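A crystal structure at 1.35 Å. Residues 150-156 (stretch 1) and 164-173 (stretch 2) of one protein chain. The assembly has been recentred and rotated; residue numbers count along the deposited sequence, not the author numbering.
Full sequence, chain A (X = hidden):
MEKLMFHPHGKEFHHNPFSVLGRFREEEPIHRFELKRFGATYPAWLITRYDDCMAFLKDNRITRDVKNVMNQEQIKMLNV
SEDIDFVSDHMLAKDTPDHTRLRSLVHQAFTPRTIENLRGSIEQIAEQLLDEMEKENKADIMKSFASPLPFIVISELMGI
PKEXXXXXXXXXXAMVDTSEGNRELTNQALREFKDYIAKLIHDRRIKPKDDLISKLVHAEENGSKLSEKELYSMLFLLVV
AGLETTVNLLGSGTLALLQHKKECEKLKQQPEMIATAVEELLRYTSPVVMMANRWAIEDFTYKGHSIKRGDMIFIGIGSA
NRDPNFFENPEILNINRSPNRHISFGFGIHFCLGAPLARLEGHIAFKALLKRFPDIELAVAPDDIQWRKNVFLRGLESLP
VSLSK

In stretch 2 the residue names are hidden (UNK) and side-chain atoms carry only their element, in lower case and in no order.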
ATOM      1  N   PRO A 150      -5.149  11.201   0.136  1.00  8.77           N
ATOM      2  CA  PRO A 150      -4.730  10.316   1.247  1.00  8.85           C
ATOM      3  C   PRO A 150      -3.939  11.097   2.254  1.00  9.10           C
ATOM      4  O   PRO A 150      -3.985  10.768   3.469  1.00  9.02           O
ATOM      5  CB  PRO A 150      -3.982   9.231   0.559  1.00  9.52           C
ATOM      6  CG  PRO A 150      -4.565   9.201  -0.860  1.00  9.88           C
ATOM      7  CD  PRO A 150      -4.730  10.651  -1.177  1.00  9.92           C
ATOM      8  N   PHE A 151      -3.120  12.048   1.821  1.00  9.42           N
ATOM      9  CA  PHE A 151      -2.355  12.875   2.764  1.00  9.55           C
ATOM     10  C   PHE A 151      -3.237  13.660   3.678  1.00  9.56           C
ATOM     11  O   PHE A 151      -2.952  13.709   4.913  1.00 10.14           O
ATOM     12  CB  PHE A 151      -1.379  13.776   2.009  1.00 11.10           C
ATOM     13  CG  PHE A 151      -0.544  14.668   2.935  1.00 10.63           C
ATOM     14  CD1 PHE A 151       0.587  14.168   3.478  1.00 13.76           C
ATOM     15  CD2 PHE A 151      -0.999  15.873   3.281  1.00 12.11           C
ATOM     16  CE1 PHE A 151       1.296  15.021   4.408  1.00 14.72           C
ATOM     17  CE2 PHE A 151      -0.295  16.679   4.121  1.00 15.16           C
ATOM     18  CZ  PHE A 151       0.788  16.221   4.693  1.00 13.16           C
ATOM     19  N   ILE A 152      -4.275  14.269   3.176  1.00  9.67           N
ATOM     20  CA  ILE A 152      -5.156  15.033   4.046  1.00 10.35           C
ATOM     21  C   ILE A 152      -5.933  14.086   4.986  1.00  9.49           C
ATOM     22  O   ILE A 152      -6.121  14.382   6.152  1.00 10.67           O
ATOM     23  CB  ILE A 152      -6.107  15.950   3.254  1.00 10.80           C
ATOM     24  CG1 ILE A 152      -5.245  16.925   2.360  1.00 11.54           C
ATOM     25  CG2 ILE A 152      -7.041  16.729   4.195  1.00 12.14           C
ATOM     26  CD1 ILE A 152      -6.071  17.597   1.317  1.00 14.04           C
ATOM     27  N   VAL A 153      -6.379  12.944   4.463  1.00  9.03           N
ATOM     28  CA  VAL A 153      -7.031  11.969   5.319  1.00 10.42           C
ATOM     29  C   VAL A 153      -6.176  11.534   6.456  1.00 10.28           C
ATOM     30  O   VAL A 153      -6.588  11.522   7.641  1.00 10.81           O
ATOM     31  CB  VAL A 153      -7.489  10.762   4.464  1.00 10.09           C
ATOM     32  CG1 VAL A 153      -7.979   9.666   5.477  1.00 12.48           C
ATOM     33  CG2 VAL A 153      -8.604  11.214   3.524  1.00 10.90           C
ATOM     34  N   ILE A 154      -4.929  11.177   6.198  1.00  9.66           N
ATOM     35  CA  ILE A 154      -3.984  10.777   7.243  1.00 12.29           C
ATOM     36  C   ILE A 154      -3.727  11.902   8.186  1.00 11.49           C
ATOM     37  O   ILE A 154      -3.620  11.667   9.419  1.00 13.43           O
ATOM     38  CB  ILE A 154      -2.619  10.253   6.676  1.00 15.56           C
ATOM     39  CG1 ILE A 154      -2.763   8.872   6.326  1.00 21.26           C
ATOM     40  CG2 ILE A 154      -1.400  10.478   7.643  1.00 21.80           C
ATOM     41  CD1 ILE A 154      -2.888   7.988   7.577  1.00 22.94           C
ATOM     42  N   SER A 155      -3.513  13.044   7.700  1.00 11.51           N
ATOM     43  CA  SER A 155      -3.319  14.253   8.561  1.00 11.51           C
ATOM     44  C   SER A 155      -4.466  14.456   9.452  1.00 12.32           C
ATOM     45  O   SER A 155      -4.262  14.693  10.663  1.00 13.38           O
ATOM     46  CB  SER A 155      -3.099  15.503   7.745  1.00 13.49           C
ATOM     47  OG  SER A 155      -1.876  15.432   7.001  1.00 16.30           O
ATOM     48  N   GLU A 156      -5.656  14.449   8.972  1.00 10.85           N
ATOM     49  CA  GLU A 156      -6.856  14.588   9.838  1.00 13.42           C
ATOM     50  C   GLU A 156      -6.932  13.468  10.810  1.00 12.96           C
ATOM     51  O   GLU A 156      -7.225  13.700  12.017  1.00 14.51           O
ATOM     52  CB  GLU A 156      -8.115  14.684   8.991  1.00 14.45           C
ATOM     53  CG  GLU A 156      -8.309  15.941   8.189  1.00 17.02           C
ATOM     54  CD  GLU A 156      -9.672  16.092   7.537  1.00 21.12           C
ATOM     55  OE1 GLU A 156     -10.486  15.238   7.696  1.00 26.31           O
ATOM     56  OE2 GLU A 156      -9.924  17.168   6.942  1.00 29.52           O
ATOM     57  N   UNK A 164       1.154  22.571  10.404  1.00 16.15           N
ATOM     58  CA  UNK A 164       2.254  21.620  10.408  1.00 13.86           C
ATOM     59  C   UNK A 164       2.326  20.680   9.124  1.00 11.80           C
ATOM     60  O   UNK A 164       3.270  19.973   8.997  1.00 12.76           O
ATOM     61  o   UNK A 164       2.820  22.566  12.935  1.00 23.07           O
ATOM     62  c   UNK A 164       2.378  21.417  12.962  1.00 18.67           C
ATOM     63  c   UNK A 164       2.141  20.737  11.627  1.00 14.82           C
ATOM     64  o   UNK A 164       2.252  20.691  13.940  1.00 20.28           O
ATOM     65  N   UNK A 165       1.318  20.848   8.324  1.00 12.65           N
ATOM     66  CA  UNK A 165       1.165  19.898   7.200  1.00 12.48           C
ATOM     67  C   UNK A 165       2.228  20.029   6.119  1.00 14.67           C
ATOM     68  O   UNK A 165       2.680  19.007   5.605  1.00 13.17           O
ATOM     69  c   UNK A 165      -4.778  18.851   8.223  1.00 18.51           C
ATOM     70  c   UNK A 165      -2.546  19.264   7.284  1.00 18.26           C
ATOM     71  n   UNK A 165      -3.485  18.968   8.359  1.00 16.72           N
ATOM     72  n   UNK A 165      -5.424  18.576   9.335  1.00 19.30           N
ATOM     73  n   UNK A 165      -5.408  19.146   7.106  1.00 19.24           N
ATOM     74  c   UNK A 165      -0.208  19.877   6.689  1.00 14.56           C
ATOM     75  c   UNK A 165      -1.139  19.196   7.727  1.00 16.32           C
ATOM     76  N   UNK A 166       2.629  21.253   5.777  1.00 13.82           N
ATOM     77  CA  UNK A 166       3.650  21.378   4.776  1.00 13.50           C
ATOM     78  C   UNK A 166       4.920  20.736   5.195  1.00 13.13           C
ATOM     79  O   UNK A 166       5.595  19.996   4.413  1.00 14.19           O
ATOM     80  c   UNK A 166       3.904  22.857   4.431  1.00 14.06           C
ATOM     81  o   UNK A 166       2.829  23.392   3.750  1.00 16.72           O
ATOM     82  N   UNK A 167       5.342  20.929   6.465  1.00 11.65           N
ATOM     83  CA  UNK A 167       6.471  20.303   6.993  1.00 11.76           C
ATOM     84  C   UNK A 167       6.312  18.748   7.083  1.00 11.84           C
ATOM     85  O   UNK A 167       7.248  17.991   6.823  1.00 11.78           O
ATOM     86  n   UNK A 167       9.808  19.553   7.658  1.00 17.01           N
ATOM     87  o   UNK A 167       9.826  21.654   8.300  1.00 15.99           O
ATOM     88  c   UNK A 167       9.295  20.502   8.301  1.00 16.04           C
ATOM     89  c   UNK A 167       6.821  20.909   8.381  1.00 13.10           C
ATOM     90  c   UNK A 167       7.990  20.280   9.042  1.00 13.72           C
ATOM     91  N   UNK A 168       5.132  18.361   7.565  1.00 11.66           N
ATOM     92  CA  UNK A 168       4.867  16.914   7.663  1.00 12.28           C
ATOM     93  C   UNK A 168       5.000  16.193   6.285  1.00 12.16           C
ATOM     94  O   UNK A 168       5.588  15.147   6.275  1.00 12.77           O
ATOM     95  c   UNK A 168       2.643  12.789   9.659  1.00 14.71           C
ATOM     96  c   UNK A 168       3.481  16.738   8.273  1.00 12.52           C
ATOM     97  c   UNK A 168       2.291  14.561   8.112  1.00 14.29           C
ATOM     98  c   UNK A 168       1.989  13.263   8.594  1.00 15.14           C
ATOM     99  c   UNK A 168       3.543  13.591  10.367  1.00 15.58           C
ATOM    100  c   UNK A 168       3.823  14.872   9.868  1.00 13.61           C
ATOM    101  c   UNK A 168       3.178  15.337   8.759  1.00 13.72           C
ATOM    102  N   UNK A 169       4.588  16.872   5.258  1.00 12.04           N
ATOM    103  CA  UNK A 169       4.696  16.362   3.886  1.00 12.46           C
ATOM    104  C   UNK A 169       6.144  16.199   3.561  1.00 13.97           C
ATOM    105  O   UNK A 169       6.601  15.163   2.986  1.00 13.78           O
ATOM    106  c   UNK A 169       3.949  17.236   2.917  1.00 16.98           C
ATOM    107  c   UNK A 169       3.993  16.599   1.483  1.00 22.89           C
ATOM    108  o   UNK A 169       2.807  18.382   0.461  1.00 30.13           O
ATOM    109  n   UNK A 169       1.961  16.313   0.213  1.00 30.88           N
ATOM    110  c   UNK A 169       2.889  17.171   0.647  1.00 29.01           C
ATOM    111  N   UNK A 170       6.992  17.174   3.844  1.00 12.70           N
ATOM    112  CA  UNK A 170       8.419  17.045   3.540  1.00 11.69           C
ATOM    113  C   UNK A 170       9.023  15.906   4.265  1.00 13.21           C
ATOM    114  O   UNK A 170       9.735  15.081   3.652  1.00 13.74           O
ATOM    115  c   UNK A 170      10.722  18.159   3.687  1.00 16.25           C
ATOM    116  c   UNK A 170       9.249  20.882   3.457  1.00 17.71           C
ATOM    117  c   UNK A 170       9.220  18.357   3.839  1.00 14.23           C
ATOM    118  c   UNK A 170       8.698  19.480   2.991  1.00 16.43           C
ATOM    119  N   UNK A 171       8.778  15.723   5.559  1.00 12.25           N
ATOM    120  CA  UNK A 171       9.358  14.654   6.273  1.00 13.38           C
ATOM    121  C   UNK A 171       8.886  13.270   5.752  1.00 12.22           C
ATOM    122  O   UNK A 171       9.689  12.369   5.618  1.00 13.98           O
ATOM    123  n   UNK A 171      11.180  17.228   9.370  1.00 19.32           N
ATOM    124  c   UNK A 171       9.098  16.455   9.641  1.00 16.94           C
ATOM    125  c   UNK A 171       7.609  17.244  11.370  1.00 19.48           C
ATOM    126  c   UNK A 171       9.786  18.191  11.264  1.00 21.85           C
ATOM    127  c   UNK A 171       9.034  14.717   7.749  1.00 14.48           C
ATOM    128  c   UNK A 171       7.860  16.391  10.248  1.00 18.59           C
ATOM    129  c   UNK A 171       9.680  15.798   8.509  1.00 16.22           C
ATOM    130  c   UNK A 171       8.548  18.083  11.841  1.00 21.48           C
ATOM    131  c   UNK A 171      10.958  16.228   8.399  1.00 17.24           C
ATOM    132  c   UNK A 171      10.065  17.356  10.150  1.00 20.26           C
ATOM    133  N   UNK A 172       7.564  13.174   5.549  1.00 12.42           N
ATOM    134  CA  UNK A 172       6.983  11.847   5.176  1.00 12.88           C
ATOM    135  C   UNK A 172       7.449  11.440   3.816  1.00 14.06           C
ATOM    136  O   UNK A 172       7.725  10.243   3.567  1.00 14.32           O
ATOM    137  c   UNK A 172       5.110  11.912   6.835  1.00 16.32           C
ATOM    138  c   UNK A 172       5.498  11.801   5.350  1.00 13.27           C
ATOM    139  o   UNK A 172       4.891  12.810   4.551  1.00 14.93           O
ATOM    140  N   UNK A 173       7.605  12.387   2.887  1.00 13.28           N
ATOM    141  CA  UNK A 173       8.218  12.079   1.600  1.00 13.21           C
ATOM    142  C   UNK A 173       9.675  11.642   1.697  1.00 16.52           C
ATOM    143  O   UNK A 173      10.149  10.654   1.063  1.00 16.55           O
ATOM    144  c   UNK A 173       6.800  13.452   0.080  1.00 20.59           C
ATOM    145  c   UNK A 173       8.123  13.243   0.658  1.00 16.40           C
ATOM    146  n   UNK A 173       6.614  14.616  -0.496  1.00 22.80           N
ATOM    147  o   UNK A 173       5.893  12.626   0.215  1.00 26.91           O
TER
HETATM  148  O   HOH W   1      -8.198  19.196   6.642  1.00 29.35           O

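Position 164 carries two side-chain carbons, the second bearing two oxygens: a carboxylate on a short stem. It stays out of reach of stretch 1, and its backbone O accepts a hydrogen bond from the N of position 168. It is D164.

Position 165 has three carbons, a nitrogen, then a carbon holding two more nitrogens, a long chain ending in a planar group. Its CA-to-CB bond points toward stretch 1, and the chain runs out almost fully extended alongside I152, S155 and E156. Only arginine has this pattern, so this is R165. S155 CB lies 3.5 Å from R165 NE, over one face of the guanidinium, where E156 N also sits; a face offers no N-H to bond, so this is packing.

At 166 there is one carbon and one oxygen, pointing away from stretch 1 and exposed. The residue is S166, its hydroxyl marked by the lone oxygen.

Position 167 shows three carbons, the third with one oxygen and one nitrogen, again directed away. This is the amide Q167, which makes no contact with stretch 1.

Position 168 holds one carbon and a ring of six carbons with no heteroatom. It points toward stretch 1 and is buried against F151, I154 and S155, which identifies F168. F151 CE1 comes within 3.9 Å of F168 CD2, near the plane of the F168 ring, and I154 CG2 reaches the same ring's edge, 4.5 Å from F168 CE2.

Position 169 has three carbons ending in one oxygen and one nitrogen, set sideways to stretch 1: Q169. Its CB is 3.8 Å from F151 CE1, and its NE2 lies over one face of the F151 ring.

Position 170 has four carbons, forked at the first with one arm two carbons long. It faces away, an exposed aliphatic group: I170.

Position 171 bears one carbon and fused five- and six-membered rings containing eight carbons and one nitrogen. Nothing else is so large; it is W171, out of reach of stretch 1.

At 172 one carbon carries an oxygen and a carbon, a small branched group pointing toward stretch 1. This is T172, whose OG1 stands 4.2 Å from F151 CE1, at the ring edge.

Position 173 has two carbons, the second with one oxygen and one nitrogen. It is N173, too far from F151 and its neighbours to touch them.

The rule here is an exchange of knobs between helices crossing at 111°. F151 enters a pocket made by R165, F168, Q169 and T172, residues spaced along one side of their helix; R165 fills a hole among F151, I152, S155 and E156. No direct hydrogen bond joins the stretches. S155 OG instead donates to F151 O at 2.9 Å, satisfying its hydroxyl within its own helix. Polarity is handled at the margin, where a water donates to E156 OE2 at 2.7 Å and accepts from R165 NH1 at 2.8 Å.

Stretch 2 (164-173) DRSQFQIWTN
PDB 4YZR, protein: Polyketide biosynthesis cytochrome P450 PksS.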